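Local coordinates for acinetobacter secreted protease CpaA (Acinetobacter nosocomialis M2, PDB 6O38), which probably cleaves protein substrates as a zinc-dependent metalloprotease that is exported by the type II secretion system and binds the chaperone CpaB, at residues Q320-A325 with Q366-D371; K330-S335 with T408-N413. All coordinates share one frame; numbering follows the deposited sequence.

Contact 1: residues Q320-A325 with Q366-D371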
loop_
_atom_site.group_PDB
_atom_site.type_symbol
_atom_site.label_atom_id
_atom_site.label_comp_id
_atom_site.label_asym_id
_atom_site.label_seq_id
_atom_site.Cartn_x
_atom_site.Cartn_y
_atom_site.Cartn_z
ATOM N N GLN A 320 -24.446 -18.337 9.942
ATOM C CA GLN A 320 -25.505 -17.339 9.943
ATOM C C GLN A 320 -24.862 -15.958 9.947
ATOM O O GLN A 320 -24.081 -15.636 10.849
ATOM C CB GLN A 320 -26.414 -17.515 11.160
ATOM C CG GLN A 320 -27.630 -16.600 11.188
ATOM C CD GLN A 320 -28.758 -17.094 10.302
ATOM O OE1 GLN A 320 -28.680 -18.178 9.721
ATOM N NE2 GLN A 320 -29.820 -16.302 10.198
ATOM N N LEU A 321 -25.181 -15.154 8.934
ATOM C CA LEU A 321 -24.661 -13.798 8.871
ATOM C C LEU A 321 -25.149 -13.001 10.082
ATOM O O LEU A 321 -26.191 -13.325 10.661
ATOM C CB LEU A 321 -25.094 -13.129 7.568
ATOM C CG LEU A 321 -24.402 -13.679 6.317
ATOM C CD1 LEU A 321 -24.890 -12.978 5.059
ATOM C CD2 LEU A 321 -22.889 -13.561 6.445
ATOM N N PRO A 322 -24.405 -11.973 10.497
ATOM C CA PRO A 322 -24.729 -11.280 11.752
ATOM C C PRO A 322 -26.179 -10.819 11.803
ATOM O O PRO A 322 -26.714 -10.268 10.840
ATOM C CB PRO A 322 -23.762 -10.093 11.755
ATOM C CG PRO A 322 -22.599 -10.565 10.959
ATOM C CD PRO A 322 -23.162 -11.460 9.892
ATOM N N ALA A 323 -26.814 -11.051 12.955
ATOM C CA ALA A 323 -28.223 -10.708 13.108
ATOM C C ALA A 323 -28.431 -9.206 13.215
ATOM O O ALA A 323 -29.458 -8.691 12.757
ATOM C CB ALA A 323 -28.805 -11.411 14.334
ATOM N N GLN A 324 -27.483 -8.487 13.809
ATOM C CA GLN A 324 -27.586 -7.045 13.973
ATOM C C GLN A 324 -26.423 -6.379 13.254
ATOM O O GLN A 324 -25.260 -6.726 13.484
ATOM C CB GLN A 324 -27.601 -6.655 15.453
ATOM C CG GLN A 324 -28.969 -6.836 16.091
ATOM C CD GLN A 324 -28.923 -6.841 17.605
ATOM O OE1 GLN A 324 -28.059 -6.211 18.215
ATOM N NE2 GLN A 324 -29.827 -7.597 18.218
ATOM N N ALA A 325 -26.745 -5.422 12.389
ATOM C CA ALA A 325 -25.747 -4.725 11.591
ATOM C C ALA A 325 -26.334 -3.395 11.152
ATOM O O ALA A 325 -27.517 -3.114 11.358
ATOM C CB ALA A 325 -25.315 -5.560 10.382
ATOM N N GLN A 366 -32.899 -3.892 3.772
ATOM C CA GLN A 366 -33.724 -5.093 3.724
ATOM C C GLN A 366 -32.906 -6.363 3.952
ATOM O O GLN A 366 -33.269 -7.438 3.468
ATOM C CB GLN A 366 -34.482 -5.161 2.400
ATOM C CG GLN A 366 -35.630 -4.164 2.315
ATOM C CD GLN A 366 -35.968 -3.766 0.894
ATOM O OE1 GLN A 366 -35.153 -3.911 -0.016
ATOM N NE2 GLN A 366 -37.179 -3.256 0.697
ATOM N N GLY A 367 -31.803 -6.252 4.681
ATOM C CA GLY A 367 -31.033 -7.402 5.108
ATOM C C GLY A 367 -29.740 -7.562 4.326
ATOM O O GLY A 367 -29.328 -6.699 3.546
ATOM N N TRP A 368 -29.098 -8.706 4.555
ATOM C CA TRP A 368 -27.824 -9.000 3.917
ATOM C C TRP A 368 -28.009 -9.263 2.427
ATOM O O TRP A 368 -29.050 -9.752 1.980
ATOM C CB TRP A 368 -27.156 -10.200 4.588
ATOM C CG TRP A 368 -26.579 -9.871 5.928
ATOM C CD1 TRP A 368 -27.093 -10.201 7.146
ATOM C CD2 TRP A 368 -25.378 -9.134 6.183
ATOM N NE1 TRP A 368 -26.283 -9.718 8.148
ATOM C CE2 TRP A 368 -25.224 -9.059 7.581
ATOM C CE3 TRP A 368 -24.418 -8.532 5.364
ATOM C CZ2 TRP A 368 -24.148 -8.408 8.179
ATOM C CZ3 TRP A 368 -23.351 -7.886 5.959
ATOM C CH2 TRP A 368 -23.225 -7.828 7.353
ATOM N N THR A 369 -26.973 -8.938 1.656
ATOM C CA THR A 369 -27.055 -8.917 0.204
ATOM C C THR A 369 -25.732 -9.381 -0.390
ATOM O O THR A 369 -24.662 -9.054 0.130
ATOM C CB THR A 369 -27.419 -7.503 -0.288
ATOM O OG1 THR A 369 -28.845 -7.366 -0.340
ATOM C CG2 THR A 369 -26.831 -7.208 -1.659
ATOM N N VAL A 370 -25.818 -10.161 -1.472
ATOM C CA VAL A 370 -24.621 -10.607 -2.176
ATOM C C VAL A 370 -23.874 -9.398 -2.720
ATOM O O VAL A 370 -24.466 -8.509 -3.346
ATOM C CB VAL A 370 -25.002 -11.586 -3.299
ATOM C CG1 VAL A 370 -23.868 -11.722 -4.303
ATOM C CG2 VAL A 370 -25.374 -12.941 -2.716
ATOM N N ASP A 371 -22.559 -9.360 -2.486
ATOM C CA ASP A 371 -21.742 -8.224 -2.895
ATOM C C ASP A 371 -20.545 -8.632 -3.749
ATOM O O ASP A 371 -19.666 -7.799 -3.999
ATOM C CB ASP A 371 -21.267 -7.440 -1.662
ATOM C CG ASP A 371 -20.802 -6.033 -2.003
ATOM O OD1 ASP A 371 -21.557 -5.299 -2.677
ATOM O OD2 ASP A 371 -19.681 -5.660 -1.597
#
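L321, P322 and A325 form a shallow cradle into which the indole of W368 is pushed. W368, on the strand that starts at 367, is the bump; the irregular loop 320-325 curves round it. L321 lies over one face. L321 CB sits above the five-membered ring of W368, 3.7 Å from its centroid and 18° off the normal, a CH-pi contact displaced toward the rim. The same side chain reaches on to the root of the indole, with L321 CD1 3.6 Å from W368 CB. Around the benzo part, P322 stands roughly square to the indole and brings its CD to 3.6 Å from W368 CZ2. The small methyl of A325 meets that same carbon obliquely, A325 CB to W368 CZ2 at 3.8 Å. With chi1 at -74°, W368 CG lies opposite the carbonyl carbon, which carries the indole across to the loop with its nitrogen leading. There W368 NE1 donates to P322 O at 2.8 Å in a nearly straight bond (172°). The oxygen lies in the ring plane, and the N-H meets a lone pair in the carbonyl plane. Y363 of strand 358-364 makes an edge-to-face contact with the indole. The contact thus ties the loop between strands 318-320 and 330-335 to strand 367-381 within a StcE-type beta-sandwich domain. Chemically, the one polar atom of the indole is satisfied inside a buried apolar setting, and a face contact combined with an in-plane bond should restrict both tilt and rotation of the ring.

Contact 2: residues K330-S335 with T408-N413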
loop_
_atom_site.group_PDB
_atom_site.type_symbol
_atom_site.label_atom_id
_atom_site.label_comp_id
_atom_site.label_asym_id
_atom_site.label_seq_id
_atom_site.Cartn_x
_atom_site.Cartn_y
_atom_site.Cartn_z
ATOM N N LYS A 330 -19.910 -4.960 6.059
ATOM C CA LYS A 330 -19.476 -5.962 5.098
ATOM C C LYS A 330 -18.959 -7.196 5.822
ATOM O O LYS A 330 -18.316 -7.091 6.871
ATOM C CB LYS A 330 -18.384 -5.407 4.176
ATOM C CG LYS A 330 -18.860 -4.306 3.247
ATOM C CD LYS A 330 -17.765 -3.889 2.281
ATOM C CE LYS A 330 -18.256 -2.815 1.326
ATOM N NZ LYS A 330 -17.432 -2.759 0.088
ATOM N N VAL A 331 -19.243 -8.363 5.251
ATOM C CA VAL A 331 -18.715 -9.634 5.726
ATOM C C VAL A 331 -18.021 -10.316 4.557
ATOM O O VAL A 331 -18.636 -10.538 3.508
ATOM C CB VAL A 331 -19.814 -10.535 6.311
ATOM C CG1 VAL A 331 -19.257 -11.916 6.617
ATOM C CG2 VAL A 331 -20.399 -9.907 7.567
ATOM N N VAL A 332 -16.745 -10.644 4.738
ATOM C CA VAL A 332 -15.961 -11.376 3.750
ATOM C C VAL A 332 -15.660 -12.752 4.319
ATOM O O VAL A 332 -15.176 -12.871 5.450
ATOM C CB VAL A 332 -14.664 -10.631 3.391
ATOM C CG1 VAL A 332 -13.847 -11.441 2.396
ATOM C CG2 VAL A 332 -14.982 -9.254 2.832
ATOM N N ILE A 333 -15.956 -13.792 3.546
ATOM C CA ILE A 333 -15.746 -15.167 3.974
ATOM C C ILE A 333 -14.827 -15.848 2.971
ATOM O O ILE A 333 -15.088 -15.822 1.763
ATOM C CB ILE A 333 -17.077 -15.927 4.111
ATOM C CG1 ILE A 333 -17.998 -15.196 5.090
ATOM C CG2 ILE A 333 -16.832 -17.350 4.582
ATOM C CD1 ILE A 333 -19.361 -15.823 5.239
ATOM N N VAL A 334 -13.748 -16.444 3.473
ATOM C CA VAL A 334 -12.823 -17.219 2.659
ATOM C C VAL A 334 -12.843 -18.650 3.175
ATOM O O VAL A 334 -13.039 -18.899 4.371
ATOM C CB VAL A 334 -11.391 -16.635 2.669
ATOM C CG1 VAL A 334 -11.435 -15.114 2.694
ATOM C CG2 VAL A 334 -10.579 -17.169 3.838
ATOM N N SER A 335 -12.677 -19.599 2.258
ATOM C CA SER A 335 -12.769 -21.015 2.589
ATOM C C SER A 335 -11.584 -21.753 1.988
ATOM O O SER A 335 -11.370 -21.705 0.771
ATOM C CB SER A 335 -14.083 -21.617 2.084
ATOM O OG SER A 335 -14.152 -23.002 2.377
ATOM N N THR A 408 -6.908 -6.181 -4.850
ATOM C CA THR A 408 -7.234 -4.955 -5.572
ATOM C C THR A 408 -8.740 -4.800 -5.740
ATOM O O THR A 408 -9.284 -3.703 -5.561
ATOM C CB THR A 408 -6.540 -4.951 -6.935
ATOM O OG1 THR A 408 -5.123 -5.067 -6.752
ATOM C CG2 THR A 408 -6.844 -3.666 -7.689
ATOM N N ALA A 409 -9.432 -5.888 -6.087
ATOM C CA ALA A 409 -10.879 -5.826 -6.256
ATOM C C ALA A 409 -11.577 -5.486 -4.945
ATOM O O ALA A 409 -12.510 -4.676 -4.921
ATOM C CB ALA A 409 -11.400 -7.152 -6.810
ATOM N N GLU A 410 -11.137 -6.096 -3.841
ATOM C CA GLU A 410 -11.779 -5.852 -2.554
ATOM C C GLU A 410 -11.542 -4.424 -2.077
ATOM O O GLU A 410 -12.429 -3.812 -1.472
ATOM C CB GLU A 410 -11.274 -6.859 -1.521
ATOM C CG GLU A 410 -12.032 -6.841 -0.207
ATOM C CD GLU A 410 -11.683 -8.022 0.678
ATOM O OE1 GLU A 410 -11.964 -9.170 0.274
ATOM O OE2 GLU A 410 -11.125 -7.802 1.774
ATOM N N ASN A 411 -10.353 -3.877 -2.339
ATOM C CA ASN A 411 -10.078 -2.489 -1.984
ATOM C C ASN A 411 -10.922 -1.511 -2.788
ATOM O O ASN A 411 -11.129 -0.377 -2.343
ATOM C CB ASN A 411 -8.595 -2.171 -2.188
ATOM C CG ASN A 411 -7.708 -2.829 -1.151
ATOM O OD1 ASN A 411 -8.155 -3.156 -0.052
ATOM N ND2 ASN A 411 -6.440 -3.022 -1.496
ATOM N N SER A 412 -11.411 -1.921 -3.956
ATOM C CA SER A 412 -12.111 -1.033 -4.872
ATOM C C SER A 412 -13.623 -1.204 -4.836
ATOM O O SER A 412 -14.318 -0.575 -5.639
ATOM C CB SER A 412 -11.610 -1.254 -6.303
ATOM O OG SER A 412 -10.225 -0.972 -6.407
ATOM N N ASN A 413 -14.143 -2.038 -3.933
ATOM C CA ASN A 413 -15.558 -2.408 -3.915
ATOM C C ASN A 413 -15.993 -3.019 -5.243
ATOM O O ASN A 413 -17.147 -2.882 -5.656
ATOM C CB ASN A 413 -16.451 -1.216 -3.553
ATOM C CG ASN A 413 -16.086 -0.598 -2.218
ATOM O OD1 ASN A 413 -15.892 -1.302 -1.226
ATOM N ND2 ASN A 413 -15.990 0.726 -2.186
#
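K330 reaches from strand 330-335 to N413, just past the end of helix 391-411, and makes the one polar link between these segments. The outstretched chain beyond CG carries K330 NZ to the amide oxygen of N413, the two side chains crossing at about a right angle. K330 NZ donates to N413 OD1; the modelled 2.5 Å is very short and its exact length doubtful at this resolution. The second meeting is a nonbonded one: V332 turns its methyls to the carboxylate of E410, with V332 CG1 3.6 Å and CG2 4.0 Å from E410 OE1. E410 gets there because CG is anti to the backbone N (chi1 -171°) and the chain continues outstretched. The carboxylate's polar partners lie beside the contact: Y417 OH bonds to OE1, and K307 of strand 305-310 forms a salt bridge with OE2. A third group of interactions shapes the helix end. N413 has positive phi (57°) and ends the helix in a Schellman motif, its own N-H bond back to E410 O being weak, while S412 OG donates to T408 O at 3.0 Å, tilted 26° from the carbonyl plane. In the same last turn, N411 packs on Q125 of the CpaB chain. The contact joins the StcE-type beta-sandwich domain to the reprolysin-like protease domain, with just four residues touching and N413 exposed. Its chemistry suggests a small, largely polar seam: a lysine amine on a neutral amide, and a carboxylate whose charge is probably balanced by K307 while the methyls of V332 lie against it.

In the fold
Contacts 1 and 2 lie with centres about 15 Å apart and meet at strand 330-335. V331 turns to contact 1, its CG2 3.5 Å from W368 CH2 and 3.9 Å from P322 CD, whereas K330 and V332 face the end of the protease helix and the residue after it. At the strand's start, K330 NZ also lies 4.0 Å from D371 OD2, near but not counted as a bond; D371 itself forms a salt bridge with R360. Contact 1 is thus interior to the sandwich, and contact 2 is its junction with the metalloprotease. Neither includes a zinc ligand, but T408 OG1 is hydrogen-bonded to R497, the residue preceding H498, which binds zinc with H502 and H508.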